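Local coordinates for acyl-coenzyme A oxidase (Caenorhabditis elegans, PDB 5K3H), which catalyses the FAD-dependent, oxygen-consuming desaturation of acyl-CoAs that opens peroxisomal beta-oxidation, yielding a 2-enoyl-CoA and hydrogen peroxide, at residues P656-D659 with T660-P664. Sequence-based numbering, arbitrary orientation.
Sequences PSVD and TYLKP
A tight turn between two short helices, 656-660 and 663-668, close to the end of the modelled chain, brings P656 against T660 and V658 against L662 and K663. The backbone first holds to helical spacing: T660 N donates to P656 O at 2.8 Å, almost straight (177°), and Y661 N reaches S657 O at 3.2 Å on a more bent path, from above the carbonyl plane. The chain then turns at L662, the N-cap of the second helix, whose phi is positive (72°). One residue later the spacing widens to five, and K663 N meets V658 O at 3.1 Å, lying in the carbonyl plane on a lone pair. On the buried side, L662 CD2 packs 4.0 Å from V658 CG2, the two side chains crossing at about a right angle. Here the second subunit covers the turn: its H228 packs on V658, its A76 on L662 and its I72 on S657, so this outlying tail, away from the FAD, ATP and substrate sites, rests on the partner chain. Y661 lies against R77 of that subunit, while T660 CG2 sits over the centre of the tyrosine ring. K663 runs alongside D659, bent at chi3 (76°); NZ is hydrogen-bonded to K226 O of the second subunit and makes a long salt bridge of 3.7 Å to D659 OD1.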
loop_
_atom_site.group_PDB
_atom_site.type_symbol
_atom_site.label_atom_id
_atom_site.label_comp_id
_atom_site.label_asym_id
_atom_site.label_seq_id
_atom_site.Cartn_x
_atom_site.Cartn_y
_atom_site.Cartn_z
ATOM N N PRO B 656 13.116 -7.071 -28.761
ATOM C CA PRO B 656 13.049 -8.453 -29.264
ATOM C C PRO B 656 11.634 -8.975 -29.375
ATOM O O PRO B 656 11.316 -9.665 -30.352
ATOM C CB PRO B 656 13.858 -9.236 -28.224
ATOM C CG PRO B 656 14.852 -8.242 -27.721
ATOM C CD PRO B 656 14.132 -6.913 -27.706
ATOM N N SER B 657 10.753 -8.597 -28.440
ATOM C CA SER B 657 9.369 -9.051 -28.504
ATOM C C SER B 657 8.721 -8.625 -29.802
ATOM O O SER B 657 7.764 -9.263 -30.248
ATOM C CB SER B 657 8.552 -8.511 -27.324
ATOM O OG SER B 657 8.421 -7.101 -27.362
ATOM N N VAL B 658 9.206 -7.531 -30.397
ATOM C CA VAL B 658 8.670 -7.050 -31.667
ATOM C C VAL B 658 9.285 -7.799 -32.848
ATOM O O VAL B 658 8.589 -8.113 -33.821
ATOM C CB VAL B 658 8.867 -5.525 -31.785
ATOM C CG1 VAL B 658 8.363 -5.028 -33.120
ATOM C CG2 VAL B 658 8.119 -4.801 -30.652
ATOM N N ASP B 659 10.593 -8.088 -32.802
ATOM C CA ASP B 659 11.212 -8.842 -33.894
ATOM C C ASP B 659 10.728 -10.290 -33.918
ATOM O O ASP B 659 10.370 -10.818 -34.977
ATOM C CB ASP B 659 12.735 -8.778 -33.803
ATOM C CG ASP B 659 13.296 -7.520 -34.456
ATOM O OD1 ASP B 659 12.682 -7.040 -35.440
ATOM O OD2 ASP B 659 14.360 -7.024 -34.000
ATOM N N THR B 660 10.701 -10.946 -32.759
ATOM C CA THR B 660 10.350 -12.360 -32.712
ATOM C C THR B 660 8.853 -12.571 -32.889
ATOM O O THR B 660 8.420 -13.375 -33.722
ATOM C CB THR B 660 10.800 -12.946 -31.380
ATOM O OG1 THR B 660 12.190 -12.655 -31.183
ATOM C CG2 THR B 660 10.554 -14.445 -31.348
ATOM N N TYR B 661 8.052 -11.854 -32.119
ATOM C CA TYR B 661 6.605 -11.927 -32.152
ATOM C C TYR B 661 6.086 -10.574 -32.601
ATOM O O TYR B 661 6.859 -9.699 -32.987
ATOM C CB TYR B 661 6.047 -12.306 -30.780
ATOM C CG TYR B 661 6.715 -13.497 -30.096
ATOM C CD1 TYR B 661 6.526 -14.790 -30.561
ATOM C CD2 TYR B 661 7.497 -13.320 -28.966
ATOM C CE1 TYR B 661 7.107 -15.867 -29.932
ATOM C CE2 TYR B 661 8.082 -14.390 -28.329
ATOM C CZ TYR B 661 7.882 -15.670 -28.809
ATOM O OH TYR B 661 8.465 -16.759 -28.172
ATOM N N LEU B 662 4.771 -10.405 -32.605
ATOM C CA LEU B 662 4.229 -9.057 -32.778
ATOM C C LEU B 662 4.383 -8.534 -34.203
ATOM O O LEU B 662 3.376 -8.293 -34.877
ATOM C CB LEU B 662 4.858 -8.067 -31.776
ATOM C CG LEU B 662 4.046 -7.712 -30.523
ATOM C CD1 LEU B 662 3.434 -8.949 -29.872
ATOM C CD2 LEU B 662 4.920 -6.951 -29.524
ATOM N N LYS B 663 5.611 -8.307 -34.680
ATOM C CA LYS B 663 5.724 -7.908 -36.083
ATOM C C LYS B 663 5.475 -9.088 -37.013
ATOM O O LYS B 663 4.687 -8.937 -37.962
ATOM C CB LYS B 663 7.041 -7.174 -36.337
ATOM C CG LYS B 663 7.099 -6.507 -37.715
ATOM C CD LYS B 663 8.398 -5.720 -37.880
ATOM C CE LYS B 663 9.605 -6.620 -38.130
ATOM N NZ LYS B 663 10.842 -5.806 -38.366
ATOM N N PRO B 664 6.072 -10.270 -36.814
ATOM C CA PRO B 664 5.574 -11.439 -37.558
ATOM C C PRO B 664 4.063 -11.584 -37.472
ATOM O O PRO B 664 3.404 -11.855 -38.487
ATOM C CB PRO B 664 6.304 -12.615 -36.885
ATOM C CG PRO B 664 7.616 -12.016 -36.432
ATOM C CD PRO B 664 7.276 -10.599 -36.017
#